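Local coordinates for protein endonuclease V (Bacillus subtilis, PDB 3GA2) that probably nicks double-stranded DNA at the second phosphodiester bond 3' to a deoxyinosine, using magnesium as cofactor, in the repair of deaminated bases, at residues 28-34 with 194-200; 109-115 with 135-139; 177-181 with 202-206. The protein carries 1 engineered substitution. All coordinates share one frame; numbering follows the deposited sequence.

Interaction 2 lies nearest the chain's centre: it ties strand 113-116 to the end of helix 128-136 inside the sheet's beta-alpha-beta unit, mainly through aromatic and aliphatic packing, with a salt bridge at its exposed end. Interactions 1 and 3 lie farther from the centre and share helix 198-207. Interaction 1 fastens the loop 28-34 to the start of that helix with polar bonds, whereas interaction 3 lays the helix's flank against strand 173-179 by side-chain packing. Interactions 1 and 2 meet where Tyr195 packs on Lys138 and Pro139; interactions 1 and 3 meet through Ile34, Ile196 and Ile204, and again where Leu198 reaches Arg177.

Interaction 1: residues 28-34 with 194-200; sequences INLSPTI and NYIDLDS
Asn29 meets two flat groups, the Asn194 amide and the Tyr195 ring, with Asn194 ND2 3.2 Å above one face of the ring, toward its rim. The N-H of Asn29 runs almost straight (169°) to Asn194 OD1, 2.8 Å away and in the carbonyl plane, while Asn29 O lies obliquely to the Tyr195 ring. From here the loop 28-34 fastens onto the N-cap of helix 198-207 in this RNase H-like fold. Pro32 O accepts from Asp197 N at 2.9 Å. With CG between its backbone N and carbonyl carbon (chi1 60°), Asp197 turns its carboxylate both to the helix start and to the loop. OD1 takes two donors, Ser200 N and Ser200 OG, the former being the capping bond. Asp197 OD2 accepts from Thr33 OG1 at 2.9 Å. Ser200 OG works twice, donating to Asp197 OD1 and accepting from Ile34 N at 2.9 Å, so the cap and the loop hold one another in place. Beside these bonds Ile34 presses against Ile196, which also packs on Ile204; the squeeze is tight, with Ile34 CG2 only 3.4 Å from Ile196 CD1.

Interaction 2: residues 109-115 with 135-139; sequences EPDVFLF and FLGKP
Leu136, in the last turn of helix 128-136, sets its CD1 methyl over the centre of the Phe113 ring, 3.8 Å from the centroid and 13° off the normal, a CH-pi contact. The same methyl meets the edge of the Phe115 ring, in its plane, 3.7 Å from CZ, so one branch is held between a ring face and a ring edge. Gly137 then leaves the helix with positive phi, a backbone shape that suits glycine, and lets the chain turn toward the strand. Lys138 CB comes next, 4.0 Å from Phe113 CE2, and a bend at chi2 (-68°) carries the rest of the side chain past Pro110 O. There Lys138 NZ bonds to OE2 of the exposed Glu109 at 2.7 Å, on the anti lone pair, as a salt bridge. The Asp111 carboxylate accepts instead from the backbone N atoms of Asn40 and Thr41. Pro139 closes the walk: its CD touches Asp111 O at 3.2 Å, and its own carbonyl O accepts from Phe113 N at 3.0 Å, with Val112 CA making a CA-H...O contact to the same oxygen. This bond lies beside the parallel pairing of strands 113-116 and 140-144, in which Phe113 also bonds to Ile141. Strand, helix and returning strand form a beta-alpha-beta crossover of the RNase H-like fold, whose first strand carries Asp116, a predicted magnesium ligand next to Phe115.

Interaction 3: residues 177-181 with 202-206; sequences RALRT and YQITM
Leu179 sets its two methyls against Tyr202, Thr205 and Met206 on the flank of helix 198-207. CD1 comes up to the edge of the Tyr202 ring, near its plane, with CE2 3.4 Å away. Leu179 CD2 lies 3.8 Å from the selenium (SE) of Met206, a selenomethionine in this crystal, and 4.1 Å from Thr205 CG2. Leu179 can reach all three because its CG is anti to the backbone N (chi1 178°), which aims the branch at the helix. Met206 CG lies over one face of the Tyr202 ring, 3.7 Å above the plane and toward the rim; the bend at chi2 then brings SE to Leu179, the two side chains crossing at a slant. Two residues earlier on the strand, the extended Arg177 chain carries NH1 to within 3.6 Å of Tyr202 CB, with the guanidinium and ring planes 74° apart. Its NE forms a salt bridge with Asp167, and it makes a cation-pi contact with Tyr165. Tyr202 OH is hydrogen-bonded to Gly163 O, which helps fix the ring. Strand residues 177-179 and helix residues 202-206 run nearly parallel, 18° apart, with their axes 11.8 Å from each other at closest approach. The helix packs on one face of the sheet, with Tyr202 and Thr205 resting on Leu190 of strand 188-194, and Thr205 reaching on to Ile141 and Ile143 of strand 140-144.

Interaction 1: residues 28-34 with 194-200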
loop_
_atom_site.group_PDB
_atom_site.type_symbol
_atom_site.label_atom_id
_atom_site.label_comp_id
_atom_site.label_asym_id
_atom_site.label_seq_id
_atom_site.Cartn_x
_atom_site.Cartn_y
_atom_site.Cartn_z
ATOM N N ILE A 28 14.355 4.030 -6.911
ATOM C CA ILE A 28 13.935 3.725 -5.551
ATOM C C ILE A 28 14.978 4.201 -4.550
ATOM O O ILE A 28 16.174 3.970 -4.726
ATOM C CB ILE A 28 13.715 2.210 -5.364
ATOM C CG1 ILE A 28 12.524 1.771 -6.218
ATOM C CG2 ILE A 28 13.502 1.886 -3.887
ATOM C CD1 ILE A 28 12.306 0.285 -6.279
ATOM N N ASN A 29 14.517 4.873 -3.504
ATOM C CA ASN A 29 15.412 5.375 -2.479
ATOM C C ASN A 29 14.870 5.089 -1.090
ATOM O O ASN A 29 13.917 5.725 -0.644
ATOM C CB ASN A 29 15.627 6.878 -2.646
ATOM C CG ASN A 29 16.379 7.480 -1.484
ATOM O OD1 ASN A 29 17.364 6.918 -1.017
ATOM N ND2 ASN A 29 15.920 8.625 -1.008
ATOM N N LEU A 30 15.497 4.138 -0.408
ATOM C CA LEU A 30 15.087 3.741 0.934
ATOM C C LEU A 30 16.009 4.271 2.021
ATOM O O LEU A 30 16.109 3.679 3.093
ATOM C CB LEU A 30 15.027 2.216 1.021
ATOM C CG LEU A 30 13.767 1.493 0.514
ATOM C CD1 LEU A 30 13.047 2.294 -0.543
ATOM C CD2 LEU A 30 14.160 0.122 0.019
ATOM N N SER A 31 16.670 5.393 1.755
ATOM C CA SER A 31 17.591 5.977 2.724
ATOM C C SER A 31 16.939 6.890 3.763
ATOM O O SER A 31 17.407 6.981 4.898
ATOM C CB SER A 31 18.672 6.771 1.998
ATOM O OG SER A 31 18.114 7.928 1.402
ATOM N N PRO A 32 15.856 7.584 3.389
ATOM C CA PRO A 32 15.198 8.478 4.346
ATOM C C PRO A 32 14.811 7.839 5.687
ATOM O O PRO A 32 14.237 6.750 5.735
ATOM C CB PRO A 32 13.993 8.978 3.558
ATOM C CG PRO A 32 14.521 9.012 2.147
ATOM C CD PRO A 32 15.225 7.687 2.060
ATOM N N THR A 33 15.146 8.527 6.773
ATOM C CA THR A 33 14.816 8.065 8.111
ATOM C C THR A 33 13.708 8.991 8.591
ATOM O O THR A 33 13.841 10.211 8.519
ATOM C CB THR A 33 16.035 8.158 9.071
ATOM O OG1 THR A 33 17.024 7.201 8.683
ATOM C CG2 THR A 33 15.617 7.871 10.503
ATOM N N ILE A 34 12.607 8.421 9.062
ATOM C CA ILE A 34 11.498 9.247 9.513
ATOM C C ILE A 34 10.915 8.724 10.811
ATOM O O ILE A 34 10.341 7.635 10.857
ATOM C CB ILE A 34 10.408 9.343 8.405
ATOM C CG1 ILE A 34 9.228 10.191 8.876
ATOM C CG2 ILE A 34 9.951 7.960 8.011
ATOM C CD1 ILE A 34 8.248 9.469 9.769
ATOM N N ASN A 194 8.559 3.586 -0.714
ATOM C CA ASN A 194 9.660 4.347 -1.308
ATOM C C ASN A 194 9.886 5.586 -0.451
ATOM O O ASN A 194 8.973 6.043 0.239
ATOM C CB ASN A 194 9.356 4.745 -2.763
ATOM C CG ASN A 194 10.592 5.259 -3.500
ATOM O OD1 ASN A 194 11.721 5.057 -3.052
ATOM N ND2 ASN A 194 10.379 5.917 -4.639
ATOM N N TYR A 195 11.114 6.096 -0.457
ATOM C CA TYR A 195 11.459 7.292 0.304
ATOM C C TYR A 195 11.436 7.104 1.822
ATOM O O TYR A 195 11.128 8.035 2.568
ATOM C CB TYR A 195 10.516 8.438 -0.082
ATOM C CG TYR A 195 10.388 8.654 -1.573
ATOM C CD1 TYR A 195 11.512 8.776 -2.375
ATOM C CD2 TYR A 195 9.140 8.759 -2.175
ATOM C CE1 TYR A 195 11.398 9.001 -3.748
ATOM C CE2 TYR A 195 9.012 8.985 -3.540
ATOM C CZ TYR A 195 10.141 9.106 -4.322
ATOM O OH TYR A 195 10.004 9.342 -5.675
ATOM N N ILE A 196 11.771 5.901 2.278
ATOM C CA ILE A 196 11.770 5.603 3.707
ATOM C C ILE A 196 12.494 4.278 3.946
ATOM O O ILE A 196 12.410 3.367 3.119
ATOM C CB ILE A 196 10.315 5.503 4.217
ATOM C CG1 ILE A 196 10.278 5.257 5.722
ATOM C CG2 ILE A 196 9.598 4.361 3.492
ATOM C CD1 ILE A 196 8.848 5.240 6.288
ATOM N N ASP A 197 13.207 4.171 5.069
ATOM C CA ASP A 197 13.927 2.941 5.389
ATOM C C ASP A 197 13.039 1.931 6.116
ATOM O O ASP A 197 11.936 2.257 6.566
ATOM C CB ASP A 197 15.191 3.230 6.214
ATOM C CG ASP A 197 14.903 3.914 7.536
ATOM O OD1 ASP A 197 13.814 3.733 8.104
ATOM O OD2 ASP A 197 15.795 4.634 8.027
ATOM N N LEU A 198 13.517 0.695 6.213
ATOM C CA LEU A 198 12.752 -0.363 6.858
ATOM C C LEU A 198 12.482 -0.079 8.330
ATOM O O LEU A 198 11.396 -0.351 8.835
ATOM C CB LEU A 198 13.478 -1.703 6.719
ATOM C CG LEU A 198 12.670 -2.908 7.214
ATOM C CD1 LEU A 198 11.271 -2.865 6.602
ATOM C CD2 LEU A 198 13.383 -4.211 6.832
ATOM N N ASP A 199 13.477 0.472 9.012
ATOM C CA ASP A 199 13.341 0.787 10.422
ATOM C C ASP A 199 12.180 1.735 10.668
ATOM O O ASP A 199 11.368 1.517 11.563
ATOM C CB ASP A 199 14.620 1.428 10.943
ATOM C CG ASP A 199 14.798 1.219 12.415
ATOM O OD1 ASP A 199 15.083 0.067 12.807
ATOM O OD2 ASP A 199 14.653 2.190 13.184
ATOM N N SER A 200 12.107 2.796 9.870
ATOM C CA SER A 200 11.044 3.775 10.025
ATOM C C SER A 200 9.708 3.167 9.626
ATOM O O SER A 200 8.695 3.434 10.258
ATOM C CB SER A 200 11.332 5.016 9.178
ATOM O OG SER A 200 12.592 5.588 9.521
#

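Interaction 2: residues 109-115 with 135-139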
loop_
_atom_site.group_PDB
_atom_site.type_symbol
_atom_site.label_atom_id
_atom_site.label_comp_id
_atom_site.label_asym_id
_atom_site.label_seq_id
_atom_site.Cartn_x
_atom_site.Cartn_y
_atom_site.Cartn_z
ATOM N N GLU A 109 -2.321 17.100 3.194
ATOM C CA GLU A 109 -1.106 16.631 2.541
ATOM C C GLU A 109 -0.469 15.615 3.481
ATOM O O GLU A 109 0.396 15.958 4.282
ATOM C CB GLU A 109 -0.145 17.806 2.295
ATOM C CG GLU A 109 1.057 17.458 1.414
ATOM C CD GLU A 109 1.995 18.646 1.188
ATOM O OE1 GLU A 109 1.499 19.742 0.848
ATOM O OE2 GLU A 109 3.225 18.477 1.334
ATOM N N PRO A 110 -0.899 14.348 3.401
ATOM C CA PRO A 110 -0.332 13.322 4.280
ATOM C C PRO A 110 1.181 13.232 4.170
ATOM O O PRO A 110 1.731 13.313 3.070
ATOM C CB PRO A 110 -1.023 12.043 3.811
ATOM C CG PRO A 110 -2.361 12.546 3.317
ATOM C CD PRO A 110 -1.956 13.786 2.545
ATOM N N ASP A 111 1.849 13.069 5.313
ATOM C CA ASP A 111 3.310 12.952 5.343
ATOM C C ASP A 111 3.775 11.556 4.931
ATOM O O ASP A 111 4.914 11.380 4.499
ATOM C CB ASP A 111 3.863 13.238 6.743
ATOM C CG ASP A 111 3.574 14.654 7.218
ATOM O OD1 ASP A 111 3.924 15.617 6.504
ATOM O OD2 ASP A 111 3.005 14.793 8.319
ATOM N N VAL A 112 2.897 10.568 5.089
ATOM C CA VAL A 112 3.205 9.182 4.735
ATOM C C VAL A 112 1.926 8.420 4.401
ATOM O O VAL A 112 0.888 8.636 5.026
ATOM C CB VAL A 112 3.928 8.439 5.891
ATOM C CG1 VAL A 112 3.057 8.428 7.129
ATOM C CG2 VAL A 112 4.253 7.004 5.472
ATOM N N PHE A 113 2.008 7.532 3.413
ATOM C CA PHE A 113 0.858 6.738 2.994
ATOM C C PHE A 113 1.098 5.254 3.218
ATOM O O PHE A 113 2.079 4.704 2.724
ATOM C CB PHE A 113 0.564 6.936 1.501
ATOM C CG PHE A 113 0.009 8.286 1.145
ATOM C CD1 PHE A 113 -1.312 8.416 0.717
ATOM C CD2 PHE A 113 0.820 9.415 1.168
ATOM C CE1 PHE A 113 -1.814 9.649 0.311
ATOM C CE2 PHE A 113 0.324 10.654 0.763
ATOM C CZ PHE A 113 -0.999 10.771 0.331
ATOM N N LEU A 114 0.213 4.606 3.966
ATOM C CA LEU A 114 0.343 3.175 4.198
ATOM C C LEU A 114 -0.676 2.483 3.289
ATOM O O LEU A 114 -1.861 2.811 3.299
ATOM C CB LEU A 114 0.083 2.818 5.670
ATOM C CG LEU A 114 1.111 3.276 6.717
ATOM C CD1 LEU A 114 0.805 4.697 7.164
ATOM C CD2 LEU A 114 1.057 2.340 7.923
ATOM N N PHE A 115 -0.204 1.527 2.503
ATOM C CA PHE A 115 -1.053 0.821 1.560
ATOM C C PHE A 115 -1.417 -0.594 1.950
ATOM O O PHE A 115 -0.590 -1.327 2.489
ATOM C CB PHE A 115 -0.364 0.749 0.195
ATOM C CG PHE A 115 -0.257 2.062 -0.507
ATOM C CD1 PHE A 115 0.653 3.023 -0.085
ATOM C CD2 PHE A 115 -1.063 2.332 -1.607
ATOM C CE1 PHE A 115 0.762 4.238 -0.752
ATOM C CE2 PHE A 115 -0.965 3.544 -2.285
ATOM C CZ PHE A 115 -0.050 4.501 -1.856
ATOM N N PHE A 135 4.197 8.813 -7.879
ATOM C CA PHE A 135 3.131 9.753 -8.199
ATOM C C PHE A 135 2.818 10.685 -7.032
ATOM O O PHE A 135 2.633 11.888 -7.218
ATOM C CB PHE A 135 1.850 9.021 -8.588
ATOM C CG PHE A 135 1.898 8.371 -9.937
ATOM C CD1 PHE A 135 2.461 7.111 -10.101
ATOM C CD2 PHE A 135 1.332 9.004 -11.042
ATOM C CE1 PHE A 135 2.456 6.478 -11.347
ATOM C CE2 PHE A 135 1.320 8.385 -12.293
ATOM C CZ PHE A 135 1.883 7.117 -12.445
ATOM N N LEU A 136 2.759 10.122 -5.828
ATOM C CA LEU A 136 2.444 10.891 -4.628
ATOM C C LEU A 136 3.575 11.797 -4.153
ATOM O O LEU A 136 3.332 12.801 -3.484
ATOM C CB LEU A 136 2.050 9.948 -3.486
ATOM C CG LEU A 136 0.900 8.963 -3.716
ATOM C CD1 LEU A 136 0.732 8.065 -2.486
ATOM C CD2 LEU A 136 -0.391 9.728 -3.989
ATOM N N GLY A 137 4.811 11.445 -4.491
ATOM C CA GLY A 137 5.946 12.249 -4.056
ATOM C C GLY A 137 6.064 12.248 -2.535
ATOM O O GLY A 137 6.617 13.169 -1.936
ATOM N N LYS A 138 5.533 11.207 -1.903
ATOM C CA LYS A 138 5.587 11.101 -0.461
ATOM C C LYS A 138 6.081 9.732 -0.028
ATOM O O LYS A 138 6.057 8.778 -0.796
ATOM C CB LYS A 138 4.198 11.343 0.144
ATOM C CG LYS A 138 3.649 12.756 -0.039
ATOM C CD LYS A 138 4.450 13.790 0.757
ATOM C CE LYS A 138 3.722 15.132 0.822
ATOM N NZ LYS A 138 4.401 16.108 1.724
ATOM N N PRO A 139 6.570 9.624 1.213
ATOM C CA PRO A 139 7.043 8.325 1.694
ATOM C C PRO A 139 5.837 7.378 1.750
ATOM O O PRO A 139 4.737 7.789 2.134
ATOM C CB PRO A 139 7.561 8.644 3.094
ATOM C CG PRO A 139 8.022 10.071 2.975
ATOM C CD PRO A 139 6.933 10.704 2.147
#

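Interaction 3: residues 177-181 with 202-206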
loop_
_atom_site.group_PDB
_atom_site.type_symbol
_atom_site.label_atom_id
_atom_site.label_comp_id
_atom_site.label_asym_id
_atom_site.label_seq_id
_atom_site.Cartn_x
_atom_site.Cartn_y
_atom_site.Cartn_z
ATOM N N ARG A 177 9.659 -7.535 5.980
ATOM C CA ARG A 177 9.580 -8.293 7.224
ATOM C C ARG A 177 8.229 -8.975 7.446
ATOM O O ARG A 177 7.197 -8.509 6.960
ATOM C CB ARG A 177 9.864 -7.372 8.423
ATOM C CG ARG A 177 11.298 -6.859 8.510
ATOM C CD ARG A 177 11.493 -5.833 9.625
ATOM N NE ARG A 177 12.899 -5.454 9.765
ATOM C CZ ARG A 177 13.339 -4.459 10.530
ATOM N NH1 ARG A 177 12.481 -3.729 11.234
ATOM N NH2 ARG A 177 14.638 -4.196 10.597
ATOM N N ALA A 178 8.249 -10.092 8.168
ATOM C CA ALA A 178 7.021 -10.794 8.516
ATOM C C ALA A 178 6.838 -10.205 9.905
ATOM O O ALA A 178 7.694 -10.379 10.773
ATOM C CB ALA A 178 7.255 -12.294 8.590
ATOM N N LEU A 179 5.737 -9.492 10.102
ATOM C CA LEU A 179 5.499 -8.810 11.365
ATOM C C LEU A 179 4.234 -9.195 12.109
ATOM O O LEU A 179 3.137 -9.184 11.548
ATOM C CB LEU A 179 5.490 -7.297 11.115
ATOM C CG LEU A 179 5.219 -6.359 12.294
ATOM C CD1 LEU A 179 6.347 -6.464 13.301
ATOM C CD2 LEU A 179 5.074 -4.933 11.788
ATOM N N ARG A 180 4.411 -9.513 13.388
ATOM C CA ARG A 180 3.316 -9.882 14.270
ATOM C C ARG A 180 2.751 -8.585 14.840
ATOM O O ARG A 180 3.307 -8.025 15.781
ATOM C CB ARG A 180 3.833 -10.747 15.423
ATOM C CG ARG A 180 2.739 -11.343 16.293
ATOM C CD ARG A 180 2.111 -12.560 15.628
ATOM N NE ARG A 180 3.070 -13.652 15.508
ATOM C CZ ARG A 180 2.803 -14.836 14.965
ATOM N NH1 ARG A 180 1.596 -15.097 14.481
ATOM N NH2 ARG A 180 3.750 -15.764 14.912
ATOM N N THR A 181 1.658 -8.097 14.271
ATOM C CA THR A 181 1.060 -6.867 14.764
ATOM C C THR A 181 0.128 -7.187 15.914
ATOM O O THR A 181 0.158 -6.531 16.953
ATOM C CB THR A 181 0.288 -6.144 13.668
ATOM O OG1 THR A 181 -0.488 -7.091 12.930
ATOM C CG2 THR A 181 1.250 -5.429 12.737
ATOM N N TYR A 202 8.833 0.189 9.946
ATOM C CA TYR A 202 8.486 -0.660 11.076
ATOM C C TYR A 202 7.982 0.144 12.272
ATOM O O TYR A 202 6.971 -0.209 12.877
ATOM C CB TYR A 202 9.701 -1.498 11.489
ATOM C CG TYR A 202 9.532 -2.210 12.813
ATOM C CD1 TYR A 202 10.029 -1.650 13.991
ATOM C CD2 TYR A 202 8.865 -3.429 12.893
ATOM C CE1 TYR A 202 9.870 -2.286 15.217
ATOM C CE2 TYR A 202 8.698 -4.078 14.118
ATOM C CZ TYR A 202 9.203 -3.502 15.274
ATOM O OH TYR A 202 9.060 -4.145 16.486
ATOM N N GLN A 203 8.686 1.218 12.608
ATOM C CA GLN A 203 8.304 2.055 13.747
ATOM C C GLN A 203 6.968 2.751 13.545
ATOM O O GLN A 203 6.157 2.836 14.469
ATOM C CB GLN A 203 9.375 3.110 14.022
ATOM C CG GLN A 203 10.698 2.571 14.542
ATOM C CD GLN A 203 10.543 1.711 15.784
ATOM O OE1 GLN A 203 9.748 2.017 16.674
ATOM N NE2 GLN A 203 11.319 0.634 15.857
ATOM N N ILE A 204 6.747 3.272 12.343
ATOM C CA ILE A 204 5.492 3.947 12.046
ATOM C C ILE A 204 4.343 2.940 12.082
ATOM O O ILE A 204 3.275 3.230 12.622
ATOM C CB ILE A 204 5.530 4.629 10.657
ATOM C CG1 ILE A 204 6.540 5.782 10.669
ATOM C CG2 ILE A 204 4.142 5.144 10.289
ATOM C CD1 ILE A 204 6.677 6.503 9.334
ATOM N N THR A 205 4.562 1.753 11.521
ATOM C CA THR A 205 3.518 0.728 11.507
ATOM C C THR A 205 3.110 0.325 12.922
ATOM O O THR A 205 1.920 0.275 13.240
ATOM C CB THR A 205 3.967 -0.535 10.728
ATOM O OG1 THR A 205 4.157 -0.201 9.347
ATOM C CG2 THR A 205 2.909 -1.636 10.829
HETATM N N MSE A 206 4.095 0.047 13.770
HETATM C CA MSE A 206 3.812 -0.349 15.149
HETATM C C MSE A 206 3.142 0.748 15.971
HETATM O O MSE A 206 2.371 0.455 16.883
HETATM C CB MSE A 206 5.096 -0.799 15.858
HETATM C CG MSE A 206 5.670 -2.114 15.340
HETATM SE SE MSE A 206 4.351 -3.520 15.235
HETATM C CE MSE A 206 3.808 -3.594 17.098
#